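Local coordinates for GTP-binding nuclear protein GSP1 (PDB 4DJT) that binds guanine nucleotides as a Ran-family small GTPase and is probably required for protein import into the nucleus and for RNA export, at residues L10-I14 with I172-R176; G21-Y27 with I89-D93; V65-A69 with D79-I83; Y82-A88 with E109-V114; A118-V122 with H168-F173. All coordinates share one frame; numbering follows the deposited sequence. Where two conformers were deposited one is given.

Contact 1: residues L10-I14 with I172-R176; sequences LTYKI and IFTGR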
# COMPACT_ATOMS: atom_id res chain seq x y z
N LEU A 10 11.05 -1.29 15.23
CA LEU A 10 11.59 -1.57 13.86
C LEU A 10 10.70 -0.74 12.93
O LEU A 10 9.50 -0.89 13.00
CB LEU A 10 11.46 -3.05 13.50
CG LEU A 10 12.35 -4.18 14.11
CD1 LEU A 10 11.58 -5.50 14.18
CD2 LEU A 10 13.60 -4.43 13.27
N THR A 11 11.28 0.10 12.08
CA THR A 11 10.52 1.14 11.32
C THR A 11 10.81 1.09 9.84
O THR A 11 11.96 1.10 9.42
CB THR A 11 10.81 2.56 11.84
OG1 THR A 11 10.66 2.57 13.25
CG2 THR A 11 9.85 3.61 11.22
N TYR A 12 9.75 1.07 9.03
CA TYR A 12 9.89 0.89 7.61
C TYR A 12 8.98 1.84 6.88
O TYR A 12 7.82 1.95 7.23
CB TYR A 12 9.51 -0.54 7.22
CG TYR A 12 10.24 -1.59 8.01
CD1 TYR A 12 11.55 -1.89 7.74
CD2 TYR A 12 9.61 -2.24 9.10
CE1 TYR A 12 12.24 -2.84 8.48
CE2 TYR A 12 10.27 -3.22 9.83
CZ TYR A 12 11.60 -3.50 9.52
OH TYR A 12 12.23 -4.46 10.26
N LYS A 13 9.49 2.53 5.87
CA LYS A 13 8.62 3.31 5.00
C LYS A 13 8.02 2.41 3.93
O LYS A 13 8.76 1.68 3.22
CB LYS A 13 9.37 4.42 4.32
CG LYS A 13 8.57 5.11 3.21
CD LYS A 13 9.37 6.21 2.57
CE LYS A 13 8.64 6.83 1.38
NZ LYS A 13 9.33 8.06 0.90
N ILE A 14 6.72 2.55 3.71
CA ILE A 14 6.04 1.75 2.69
C ILE A 14 5.28 2.72 1.79
O ILE A 14 4.55 3.59 2.29
CB ILE A 14 5.02 0.75 3.30
CG1 ILE A 14 5.69 -0.23 4.29
CG2 ILE A 14 4.22 0.06 2.20
CD1 ILE A 14 6.70 -1.15 3.66
N ILE A 172 9.33 -10.51 5.74
CA ILE A 172 10.45 -10.23 4.85
C ILE A 172 11.54 -9.43 5.58
O ILE A 172 12.75 -9.78 5.56
CB ILE A 172 10.01 -9.45 3.58
CG1 ILE A 172 9.09 -10.31 2.66
CG2 ILE A 172 11.24 -8.96 2.81
CD1 ILE A 172 9.71 -11.59 2.07
N PHE A 173 11.12 -8.33 6.21
CA PHE A 173 12.06 -7.42 6.81
C PHE A 173 12.79 -8.04 7.99
O PHE A 173 14.01 -7.81 8.15
CB PHE A 173 11.34 -6.16 7.24
CG PHE A 173 10.75 -5.35 6.10
CD1 PHE A 173 11.37 -5.32 4.84
CD2 PHE A 173 9.63 -4.59 6.31
CE1 PHE A 173 10.84 -4.56 3.81
CE2 PHE A 173 9.12 -3.80 5.31
CZ PHE A 173 9.70 -3.81 4.05
N THR A 174 12.07 -8.81 8.82
CA THR A 174 12.67 -9.47 10.01
C THR A 174 13.36 -10.78 9.65
O THR A 174 14.20 -11.27 10.42
CB THR A 174 11.65 -9.77 11.13
OG1 THR A 174 10.66 -10.72 10.67
CG2 THR A 174 10.97 -8.51 11.65
N GLY A 175 12.99 -11.37 8.52
CA GLY A 175 13.48 -12.68 8.16
C GLY A 175 12.81 -13.85 8.88
O GLY A 175 13.26 -14.98 8.75
N ARG A 176 11.74 -13.58 9.65
CA ARG A 176 11.09 -14.57 10.49
C ARG A 176 9.78 -14.97 9.81
O ARG A 176 8.80 -14.24 9.88
CB ARG A 176 10.74 -14.01 11.87
CG ARG A 176 11.88 -13.71 12.84
CD ARG A 176 11.31 -13.21 14.18
NE ARG A 176 10.42 -14.23 14.74
CZ ARG A 176 9.21 -14.05 15.28
NH1 ARG A 176 8.65 -12.84 15.44
NH2 ARG A 176 8.54 -15.13 15.68
O HOH W 1 14.63 -5.15 9.80
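A single water ties Tyr-12 to Phe-173: it lies 2.5 Å from Tyr-12 OH, at the edge of that ring and in its plane, and donates a hydrogen bond to Phe-173 O at 3.2 Å. The bridge joins the first strand of the Ras-like G-domain sheet, 11-17, to the last turn of helix 164-174, which packs on one side of that sheet. Next to this bridge the two aromatic rings form an offset stack, with centroids 4.3 Å apart and planes 26° from parallel. Phe-173 CD2 sits over the centre of the Tyr-12 ring, while Phe-173 CB lies 3.5 Å from Tyr-12 CZ, because the two side chains run past each other head to tail. Ile-14 closes the inner end, its CD1 meeting the edge of the Phe-173 ring. Beyond the stack the helix ends: Gly-175 has positive phi, and Thr-174 OG1 accepts from Arg-176 N in an ST turn while also bonding to Ala-170 O. With OG1 turned between the backbone N and carbonyl carbon (chi1 64°), the methyl is left to face the strand, and Thr-174 CG2 rests 4.0 Å from Leu-10 CD1.

Contact 2: residues G21-Y27 with I89-D93; sequences GVGKTTY and ILFFD. Unlike the reference sequence in segment 89-93: Leu-90 (reference Phe). With MG (magnesium ion), chain D; GDP (guanosine-5'-diphosphate), chain C.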
# COMPACT_ATOMS: atom_id res chain seq x y z
N GLY A 21 -8.28 5.84 -8.03
CA GLY A 21 -9.58 5.22 -7.95
C GLY A 21 -9.59 3.77 -7.50
O GLY A 21 -10.67 3.20 -7.31
N VAL A 22 -8.40 3.18 -7.28
CA VAL A 22 -8.30 1.73 -7.01
C VAL A 22 -8.55 1.39 -5.55
O VAL A 22 -8.80 0.23 -5.25
CB VAL A 22 -6.97 1.10 -7.45
CG1 VAL A 22 -6.74 1.33 -8.96
CG2 VAL A 22 -5.80 1.65 -6.65
N GLY A 23 -8.47 2.39 -4.65
CA GLY A 23 -8.80 2.22 -3.23
C GLY A 23 -7.63 2.40 -2.24
O GLY A 23 -7.73 1.98 -1.12
N LYS A 24 -6.51 3.00 -2.68
CA LYS A 24 -5.36 3.22 -1.80
C LYS A 24 -5.75 3.97 -0.52
O LYS A 24 -5.42 3.53 0.60
CB LYS A 24 -4.27 3.99 -2.54
CG LYS A 24 -3.76 3.26 -3.78
CD LYS A 24 -2.65 4.03 -4.47
CE LYS A 24 -3.07 5.44 -4.91
NZ LYS A 24 -4.08 5.43 -6.00
N THR A 25 -6.43 5.10 -0.68
CA THR A 25 -6.80 5.93 0.45
C THR A 25 -7.83 5.26 1.33
O THR A 25 -7.71 5.27 2.57
CB THR A 25 -7.28 7.32 -0.06
OG1 THR A 25 -6.20 7.92 -0.80
CG2 THR A 25 -7.66 8.21 1.10
N THR A 26 -8.80 4.58 0.72
CA THR A 26 -9.80 3.82 1.49
C THR A 26 -9.14 2.77 2.39
O THR A 26 -9.55 2.58 3.57
CB THR A 26 -10.89 3.20 0.58
OG1 THR A 26 -11.50 4.25 -0.21
CG2 THR A 26 -11.99 2.52 1.44
N TYR A 27 -8.10 2.13 1.86
CA TYR A 27 -7.35 1.13 2.58
C TYR A 27 -6.67 1.71 3.81
O TYR A 27 -6.91 1.22 4.92
CB TYR A 27 -6.30 0.53 1.69
CG TYR A 27 -5.43 -0.55 2.34
CD1 TYR A 27 -5.95 -1.81 2.64
CD2 TYR A 27 -4.09 -0.33 2.58
CE1 TYR A 27 -5.16 -2.80 3.19
CE2 TYR A 27 -3.29 -1.32 3.14
CZ TYR A 27 -3.84 -2.56 3.44
OH TYR A 27 -3.01 -3.55 3.99
N ILE A 89 2.98 -1.42 -1.47
CA ILE A 89 1.76 -2.15 -1.62
C ILE A 89 1.09 -1.58 -2.85
O ILE A 89 0.84 -0.38 -2.92
CB ILE A 89 0.79 -2.04 -0.38
CG1 ILE A 89 1.50 -2.49 0.89
CG2 ILE A 89 -0.46 -2.89 -0.60
CD1 ILE A 89 0.72 -2.25 2.18
N LEU A 90 0.92 -2.43 -3.86
CA LEU A 90 0.47 -2.00 -5.17
C LEU A 90 -0.92 -2.53 -5.41
O LEU A 90 -1.15 -3.74 -5.32
CB LEU A 90 1.46 -2.49 -6.25
CG LEU A 90 1.05 -2.29 -7.72
CD1 LEU A 90 0.85 -0.82 -8.07
CD2 LEU A 90 2.09 -2.94 -8.63
N PHE A 91 -1.89 -1.63 -5.61
CA PHE A 91 -3.28 -2.02 -5.70
C PHE A 91 -3.76 -1.94 -7.13
O PHE A 91 -3.33 -1.07 -7.90
CB PHE A 91 -4.15 -1.05 -4.93
CG PHE A 91 -3.87 -1.01 -3.46
CD1 PHE A 91 -4.70 -1.63 -2.57
CD2 PHE A 91 -2.79 -0.30 -2.98
CE1 PHE A 91 -4.43 -1.60 -1.19
CE2 PHE A 91 -2.51 -0.25 -1.62
CZ PHE A 91 -3.34 -0.91 -0.73
N PHE A 92 -4.73 -2.79 -7.45
CA PHE A 92 -5.60 -2.52 -8.58
C PHE A 92 -7.05 -2.77 -8.17
O PHE A 92 -7.34 -3.31 -7.13
CB PHE A 92 -5.19 -3.35 -9.81
CG PHE A 92 -5.44 -4.82 -9.68
CD1 PHE A 92 -4.58 -5.63 -8.93
CD2 PHE A 92 -6.50 -5.43 -10.33
CE1 PHE A 92 -4.81 -6.97 -8.78
CE2 PHE A 92 -6.73 -6.79 -10.21
CZ PHE A 92 -5.89 -7.56 -9.41
N ASP A 93 -7.95 -2.34 -9.04
CA ASP A 93 -9.37 -2.50 -8.90
C ASP A 93 -9.77 -3.67 -9.79
O ASP A 93 -9.58 -3.61 -11.03
CB ASP A 93 -10.02 -1.20 -9.38
CG ASP A 93 -11.54 -1.21 -9.33
OD1 ASP A 93 -12.17 -2.28 -9.24
OD2 ASP A 93 -12.10 -0.09 -9.41
MG MG D . -6.13 8.48 -2.80
PB GDP C . -7.44 5.94 -4.54
O1B GDP C . -6.90 6.54 -3.23
O2B GDP C . -6.70 4.72 -5.04
O3B GDP C . -7.72 7.02 -5.59
O3A GDP C . -8.94 5.40 -4.26
PA GDP C . -9.97 5.82 -3.12
O1A GDP C . -9.64 5.20 -1.78
O2A GDP C . -10.16 7.30 -3.21
O5' GDP C . -11.32 5.12 -3.56
C5' GDP C . -11.83 5.35 -4.88
C4' GDP C . -13.29 4.95 -4.90
O4' GDP C . -13.38 3.55 -4.76
C3' GDP C . -14.06 5.52 -3.74
O3' GDP C . -15.38 5.79 -4.17
C2' GDP C . -14.13 4.43 -2.71
O2' GDP C . -15.31 4.45 -1.88
C1' GDP C . -14.11 3.21 -3.61
N9 GDP C . -13.47 2.09 -2.96
C8 GDP C . -12.22 2.00 -2.43
N7 GDP C . -12.03 0.77 -1.90
C5 GDP C . -13.12 0.04 -2.15
C6 GDP C . -13.58 -1.33 -1.89
O6 GDP C . -12.84 -2.18 -1.29
N1 GDP C . -14.81 -1.67 -2.31
C2 GDP C . -15.63 -0.78 -2.95
N2 GDP C . -16.84 -1.17 -3.35
N3 GDP C . -15.27 0.49 -3.22
C4 GDP C . -14.06 0.92 -2.84
O HOH W 2 -4.13 7.86 -2.79
O HOH W 3 -5.52 10.32 -2.20
O HOH W 4 -5.87 8.95 -4.89
O HOH W 5 -8.16 9.06 -2.80
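Phe-91 of strand 87-93 packs against Val-22, Lys-24 and Tyr-27 of the P-loop and the helix after it, and it carries most of the packing. Its edge is turned to the face of Tyr-27 in an edge-to-face pair, planes 62° apart, with Phe-91 CZ only 3.4 Å from Tyr-27 CD2. The Tyr-27 ring gets there because CG is anti to the backbone N (chi1 -180°), which swings it from the helix toward the strand; its hydroxyl is bonded to Phe-162 O. Lys-24 CA lies over a face of Phe-91, and Val-22 CG2 packs 3.6 Å from Phe-91 CB. Toward Asp-93 the fit is looser, Val-22 CG1 standing 4.2 Å from Asp-93 CB, and the carboxylate turns to Lys-126 and Thr-95. The other side of the loop is polar and hydrated. Magnesium is held by Thr-25 OG1, GDP O1B and four waters. O2B of GDP is gripped by the amides of Gly-23 and Lys-24 and by Lys-24 NZ, the last at 2.9 Å; NZ also pairs with Glu-72. Thr-26 OG1 donates to GDP O1A at 2.6 Å. Such a ring of donors, lysine and metal would be expected to offset the negative charge of the phosphates and so stabilise the bound diphosphate, while behind it the loop and helix pack on the sheet through Val-22, Tyr-27 and Phe-91.

Contact 3: residues V65-A69 with D79-I83; sequences VWDTA and DVYYI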
# COMPACT_ATOMS: atom_id res chain seq x y z
N VAL A 65 3.37 4.51 6.33
CA VAL A 65 2.77 4.19 5.06
C VAL A 65 2.37 5.49 4.35
O VAL A 65 1.59 6.26 4.86
CB VAL A 65 1.53 3.25 5.24
CG1 VAL A 65 1.04 2.79 3.86
CG2 VAL A 65 1.88 2.08 6.12
N TRP A 66 3.00 5.76 3.20
CA TRP A 66 2.73 6.98 2.43
C TRP A 66 1.63 6.79 1.47
O TRP A 66 1.58 5.77 0.76
CB TRP A 66 3.97 7.41 1.66
CG TRP A 66 5.00 8.02 2.55
CD1 TRP A 66 5.29 7.69 3.87
CD2 TRP A 66 5.93 9.10 2.22
NE1 TRP A 66 6.27 8.50 4.36
CE2 TRP A 66 6.71 9.34 3.41
CE3 TRP A 66 6.18 9.85 1.07
CZ2 TRP A 66 7.71 10.31 3.45
CZ3 TRP A 66 7.18 10.81 1.12
CH2 TRP A 66 7.93 11.03 2.27
N ASP A 67 0.72 7.75 1.43
CA ASP A 67 -0.41 7.75 0.48
C ASP A 67 -0.35 9.05 -0.25
O ASP A 67 0.05 10.06 0.34
CB ASP A 67 -1.74 7.66 1.24
CG ASP A 67 -2.95 7.55 0.32
OD1 ASP A 67 -2.80 7.00 -0.77
OD2 ASP A 67 -4.10 7.95 0.76
N THR A 68 -0.81 9.07 -1.49
CA THR A 68 -0.85 10.30 -2.25
C THR A 68 -2.08 11.13 -1.86
O THR A 68 -2.96 10.68 -1.15
CB THR A 68 -0.97 10.06 -3.76
OG1 THR A 68 -2.32 9.66 -4.08
CG2 THR A 68 0.04 9.05 -4.24
N ALA A 69 -2.10 12.38 -2.33
CA ALA A 69 -3.28 13.25 -2.22
C ALA A 69 -4.09 13.29 -3.55
O ALA A 69 -4.87 14.21 -3.78
CB ALA A 69 -2.82 14.66 -1.82
N ASP A 79 9.98 11.55 -7.39
CA ASP A 79 10.91 10.56 -6.87
C ASP A 79 10.95 10.55 -5.35
O ASP A 79 11.10 9.49 -4.76
CB ASP A 79 12.33 10.83 -7.41
CG ASP A 79 12.47 10.57 -8.92
OD1 ASP A 79 11.54 10.02 -9.55
OD2 ASP A 79 13.54 10.92 -9.48
N VAL A 80 10.82 11.72 -4.72
CA VAL A 80 10.83 11.81 -3.25
C VAL A 80 9.70 11.02 -2.59
O VAL A 80 9.83 10.63 -1.45
CB VAL A 80 10.84 13.27 -2.74
CG1 VAL A 80 12.24 13.86 -2.86
CG2 VAL A 80 9.82 14.11 -3.48
N TYR A 81 8.63 10.77 -3.32
CA TYR A 81 7.59 9.88 -2.84
C TYR A 81 8.17 8.51 -2.56
O TYR A 81 7.89 7.90 -1.52
CB TYR A 81 6.44 9.79 -3.85
CG TYR A 81 5.23 8.99 -3.36
CD1 TYR A 81 5.01 7.69 -3.77
CD2 TYR A 81 4.31 9.56 -2.47
CE1 TYR A 81 3.91 6.95 -3.31
CE2 TYR A 81 3.23 8.83 -2.00
CZ TYR A 81 3.03 7.53 -2.41
OH TYR A 81 1.88 6.85 -1.97
N TYR A 82 8.98 8.02 -3.51
CA TYR A 82 9.52 6.66 -3.43
C TYR A 82 10.77 6.57 -2.54
O TYR A 82 11.02 5.54 -1.91
CB TYR A 82 9.83 6.13 -4.82
CG TYR A 82 8.63 6.05 -5.70
CD1 TYR A 82 7.54 5.26 -5.36
CD2 TYR A 82 8.57 6.73 -6.87
CE1 TYR A 82 6.44 5.17 -6.17
CE2 TYR A 82 7.46 6.64 -7.70
CZ TYR A 82 6.41 5.84 -7.34
OH TYR A 82 5.31 5.75 -8.14
N ILE A 83 11.58 7.63 -2.52
CA ILE A 83 12.91 7.55 -1.90
C ILE A 83 12.84 7.11 -0.44
O ILE A 83 12.02 7.59 0.33
CB ILE A 83 13.65 8.90 -1.96
CG1 ILE A 83 14.10 9.18 -3.40
CG2 ILE A 83 14.88 8.89 -1.04
CD1 ILE A 83 14.77 10.54 -3.60
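This is a buried packing contact inside the Ras-like G domain, where the short, loosely hydrogen-bonded helical turn 79-82 of the predicted Switch-II region lies against the end of strand 60-68. Tyr-81 makes most of it. Its CG is anti to the backbone N (chi1 -174°), and although the first bond of the side chain leaves the helix away from the strand, the ring returns to it and carries the hydroxyl to the backbone at Trp-66. Tyr-81 OH comes within 3.0 Å of Trp-66 O, but its hydrogen bond is to Leu-16 O on the neighbouring strand. Along the ring, Trp-66 CB approaches Tyr-81 CE2 at 4.0 Å, the two side chains lying alongside with their ends pointing opposite ways. The indole continues to the helix backbone, where Trp-66 CZ3 lies 3.7 Å from Val-80 O, and Lys-13 makes a cation-pi contact with that indole while bonding to Tyr-81 O. Asp-67, next on the strand, points the other way, to Thr-25 and Tyr-194, placing the contact just behind the magnesium site. Thr-68 turns its hydroxyl to Glu-72 and Gly-70 N, and its side chain stands roughly perpendicular to the tyrosine, with Thr-68 CG2 3.7 Å from Tyr-81 OH.

Contact 4: residues Y82-A88 with E109-V114; sequences YIGASGA and EFQAVV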
# COMPACT_ATOMS: atom_id res chain seq x y z
N TYR A 82 8.98 8.02 -3.51
CA TYR A 82 9.52 6.66 -3.43
C TYR A 82 10.77 6.57 -2.54
O TYR A 82 11.02 5.54 -1.91
CB TYR A 82 9.83 6.13 -4.82
CG TYR A 82 8.63 6.05 -5.70
CD1 TYR A 82 7.54 5.26 -5.36
CD2 TYR A 82 8.57 6.73 -6.87
CE1 TYR A 82 6.44 5.17 -6.17
CE2 TYR A 82 7.46 6.64 -7.70
CZ TYR A 82 6.41 5.84 -7.34
OH TYR A 82 5.31 5.75 -8.14
N ILE A 83 11.58 7.63 -2.52
CA ILE A 83 12.91 7.55 -1.90
C ILE A 83 12.84 7.11 -0.44
O ILE A 83 12.02 7.59 0.33
CB ILE A 83 13.65 8.90 -1.96
CG1 ILE A 83 14.10 9.18 -3.40
CG2 ILE A 83 14.88 8.89 -1.04
CD1 ILE A 83 14.77 10.54 -3.60
N GLY A 84 13.69 6.17 -0.07
CA GLY A 84 13.74 5.70 1.30
C GLY A 84 12.76 4.57 1.63
O GLY A 84 12.79 4.06 2.75
N ALA A 85 11.89 4.21 0.67
CA ALA A 85 10.92 3.12 0.89
C ALA A 85 11.62 1.79 1.03
O ALA A 85 12.57 1.50 0.27
CB ALA A 85 9.90 3.02 -0.25
N SER A 86 11.13 0.99 1.97
CA SER A 86 11.56 -0.39 2.14
C SER A 86 10.68 -1.34 1.36
O SER A 86 11.06 -2.49 1.19
CB SER A 86 11.55 -0.79 3.62
OG SER A 86 12.61 -0.19 4.32
N GLY A 87 9.49 -0.90 0.94
CA GLY A 87 8.53 -1.76 0.28
C GLY A 87 7.40 -0.96 -0.30
O GLY A 87 7.33 0.25 -0.07
N ALA A 88 6.52 -1.64 -1.04
CA ALA A 88 5.35 -1.02 -1.65
C ALA A 88 4.19 -1.99 -1.57
O ALA A 88 4.36 -3.23 -1.58
CB ALA A 88 5.62 -0.62 -3.11
N GLU A 109 8.17 2.12 -12.13
CA GLU A 109 8.35 3.45 -11.57
C GLU A 109 8.94 3.35 -10.14
O GLU A 109 9.88 4.08 -9.80
CB GLU A 109 7.00 4.17 -11.58
CG GLU A 109 7.07 5.66 -11.32
CD GLU A 109 5.71 6.33 -11.45
OE1 GLU A 109 5.07 6.16 -12.52
OE2 GLU A 109 5.29 6.99 -10.48
N PHE A 110 8.42 2.41 -9.35
CA PHE A 110 8.88 2.19 -7.99
C PHE A 110 10.32 1.68 -7.98
O PHE A 110 11.19 2.26 -7.31
CB PHE A 110 7.92 1.24 -7.24
CG PHE A 110 8.36 0.88 -5.84
CD1 PHE A 110 8.17 1.77 -4.79
CD2 PHE A 110 8.96 -0.34 -5.58
CE1 PHE A 110 8.59 1.45 -3.51
CE2 PHE A 110 9.37 -0.67 -4.30
CZ PHE A 110 9.17 0.21 -3.26
N GLN A 111 10.56 0.61 -8.75
CA GLN A 111 11.86 0.01 -8.86
C GLN A 111 12.90 0.93 -9.50
O GLN A 111 14.07 0.81 -9.20
CB GLN A 111 11.77 -1.32 -9.61
CG GLN A 111 10.85 -2.30 -8.94
CD GLN A 111 10.97 -3.67 -9.48
OE1 GLN A 111 11.01 -3.85 -10.71
NE2 GLN A 111 11.04 -4.66 -8.61
N ALA A 112 12.46 1.85 -10.34
CA ALA A 112 13.41 2.81 -10.94
C ALA A 112 14.05 3.73 -9.88
O ALA A 112 15.16 4.22 -10.07
CB ALA A 112 12.71 3.65 -12.00
N VAL A 113 13.33 3.97 -8.78
CA VAL A 113 13.87 4.72 -7.64
C VAL A 113 14.47 3.86 -6.50
O VAL A 113 15.51 4.23 -5.96
CB VAL A 113 12.78 5.70 -7.08
CG1 VAL A 113 13.32 6.46 -5.87
CG2 VAL A 113 12.33 6.67 -8.14
N VAL A 114 13.85 2.74 -6.12
CA VAL A 114 14.20 1.98 -4.91
C VAL A 114 15.02 0.71 -5.22
O VAL A 114 15.61 0.14 -4.34
CB VAL A 114 12.91 1.58 -4.15
CG1 VAL A 114 13.22 0.90 -2.82
CG2 VAL A 114 12.02 2.80 -3.94
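Tyr-82 sits as a knob in a hole of helix 103-114 formed by Glu-109, Phe-110, Val-113 and Val-114, at the point where the predicted Switch-II region of this Ras-like fold leads into strand 87-93. Its hydroxyl donates to Glu-109 OE2 at 2.6 Å; the oxygen lies in the tyrosine plane, yet is met from above the carboxylate, 46° out of its plane. One ring face lies over Phe-110 CA in a CH-pi contact, 4.3 Å from CA to the centroid, and Tyr-82 CB packs 3.7 Å from Val-113 CG1. Phe-110, its CG anti to the backbone N (chi1 176°), reaches from the helix to the strand. Ala-88 CB sits over the centre of one face of its ring, and Ala-85 CB touches its edge. Further out, a type II turn from Tyr-82 to Ala-85 links the tyrosine to the alanine at the Phe-110 edge, closed by Ala-85 N bonding to Tyr-82 O at 3.0 Å.

Contact 5: residues A118-V122 with H168-F173; sequences APIVV and HLARIF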
# COMPACT_ATOMS: atom_id res chain seq x y z
N ALA A 118 13.51 -4.56 -3.06
CA ALA A 118 12.43 -4.17 -2.13
C ALA A 118 11.12 -4.86 -2.44
O ALA A 118 10.63 -4.83 -3.58
CB ALA A 118 12.25 -2.66 -2.13
N PRO A 119 10.50 -5.47 -1.42
CA PRO A 119 9.31 -6.24 -1.69
C PRO A 119 8.15 -5.38 -2.16
O PRO A 119 7.91 -4.26 -1.63
CB PRO A 119 8.96 -6.84 -0.33
CG PRO A 119 9.66 -5.99 0.67
CD PRO A 119 10.94 -5.61 -0.02
N ILE A 120 7.42 -5.91 -3.14
CA ILE A 120 6.19 -5.32 -3.61
C ILE A 120 5.06 -6.33 -3.39
O ILE A 120 5.17 -7.46 -3.82
CB ILE A 120 6.27 -4.97 -5.11
CG1 ILE A 120 7.46 -4.05 -5.42
CG2 ILE A 120 4.99 -4.33 -5.58
CD1 ILE A 120 7.54 -3.65 -6.89
N VAL A 121 4.01 -5.93 -2.67
CA VAL A 121 2.87 -6.80 -2.41
C VAL A 121 1.78 -6.30 -3.30
O VAL A 121 1.56 -5.08 -3.38
CB VAL A 121 2.44 -6.72 -0.94
CG1 VAL A 121 1.10 -7.37 -0.72
CG2 VAL A 121 3.52 -7.35 -0.03
N VAL A 122 1.12 -7.22 -4.00
CA VAL A 122 0.06 -6.84 -4.93
C VAL A 122 -1.27 -7.16 -4.29
O VAL A 122 -1.48 -8.27 -3.81
CB VAL A 122 0.19 -7.54 -6.30
CG1 VAL A 122 -1.03 -7.24 -7.18
CG2 VAL A 122 1.46 -7.08 -7.00
N HIS A 168 3.05 -9.92 5.81
CA HIS A 168 4.07 -10.38 4.86
C HIS A 168 5.33 -9.53 4.87
O HIS A 168 6.45 -10.04 4.92
CB HIS A 168 3.53 -10.42 3.44
CG HIS A 168 4.50 -11.03 2.45
ND1 HIS A 168 4.80 -12.32 2.47
CD2 HIS A 168 5.30 -10.45 1.47
CE1 HIS A 168 5.71 -12.58 1.51
NE2 HIS A 168 6.02 -11.44 0.91
N LEU A 169 5.14 -8.22 4.84
CA LEU A 169 6.25 -7.27 4.83
C LEU A 169 7.11 -7.40 6.10
O LEU A 169 8.34 -7.44 6.01
CB LEU A 169 5.72 -5.82 4.64
CG LEU A 169 5.14 -5.44 3.27
CD1 LEU A 169 4.43 -4.09 3.30
CD2 LEU A 169 6.24 -5.44 2.20
N ALA A 170 6.48 -7.52 7.26
CA ALA A 170 7.20 -7.74 8.53
C ALA A 170 8.03 -9.01 8.52
O ALA A 170 9.21 -9.03 8.99
CB ALA A 170 6.22 -7.77 9.71
N ARG A 171 7.47 -10.07 7.92
CA ARG A 171 8.22 -11.31 7.75
C ARG A 171 9.46 -11.18 6.88
O ARG A 171 10.55 -11.64 7.28
CB ARG A 171 7.29 -12.42 7.22
CG ARG A 171 6.26 -12.80 8.23
CD ARG A 171 5.10 -13.63 7.69
NE ARG A 171 4.32 -14.17 8.80
CZ ARG A 171 3.20 -14.88 8.67
NH1 ARG A 171 2.68 -15.16 7.46
NH2 ARG A 171 2.59 -15.32 9.76
N ILE A 172 9.33 -10.51 5.74
CA ILE A 172 10.45 -10.23 4.85
C ILE A 172 11.54 -9.43 5.58
O ILE A 172 12.75 -9.78 5.56
CB ILE A 172 10.01 -9.45 3.58
CG1 ILE A 172 9.09 -10.31 2.66
CG2 ILE A 172 11.24 -8.96 2.81
CD1 ILE A 172 9.71 -11.59 2.07
N PHE A 173 11.12 -8.33 6.21
CA PHE A 173 12.06 -7.42 6.81
C PHE A 173 12.79 -8.04 7.99
O PHE A 173 14.01 -7.81 8.15
CB PHE A 173 11.34 -6.16 7.24
CG PHE A 173 10.75 -5.35 6.10
CD1 PHE A 173 11.37 -5.32 4.84
CD2 PHE A 173 9.63 -4.59 6.31
CE1 PHE A 173 10.84 -4.56 3.81
CE2 PHE A 173 9.12 -3.80 5.31
CZ PHE A 173 9.70 -3.81 4.05
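Helix 164-174, the last of the Ras-like G domain, packs across strand 120-125 of the central sheet, and the contact is apolar throughout. Pro-119, just ahead of the strand, is its centre: the ring carbon CG touches three helix side chains. Phe-173 is nearest, with Pro-119 CG 3.6 Å from Phe-173 CE1. Leu-169 follows, its CD2 3.8 Å from Pro-119 CG, and Ile-172 closes the outer side, its CG2 4.0 Å from the same carbon. Two residues on, Val-121 points to the same face of the sheet. With Val-121 CG2 anti to the carbonyl carbon (chi1 168° for CG1), that methyl is directed at the helix, where it meets Leu-169 CD2 at 4.0 Å and His-168 CD2 at 3.9 Å. Leu-169 CD2 thus lies against both Pro-119 and Val-121. The His-168 side chain runs antiparallel alongside the valine and touches it through the ring carbon CD2. On the strand side, Pro-119 and Val-121 are tied by backbone bonds to Ala-88. The chemistry implies a joint held by shape and by burial of carbon, with the hydrogen bonding left to the backbones of helix and sheet.

All five contacts pack helices or loops onto one mixed sheet. Contacts 1 and 5 share Ile-172 and Phe-173 and lie with centres about 7 Å apart, helix 164-174 meeting strand 11-17 and the start of strand 120-125. Contacts 3 and 4 share Tyr-82 and Ile-83, about 9 Å apart between centres, and bind the predicted Switch-II region to the body. Lys-13 of contact 1 reaches them, its NZ 2.8 Å from Ile-83 O. Contact 2 alone holds GDP and magnesium; Thr-25 OG1 bonds to Asp-67 OD2 of contact 3 at 2.6 Å, whereas the Tyr-82 side chain of contact 4 stays about 12 Å from GDP.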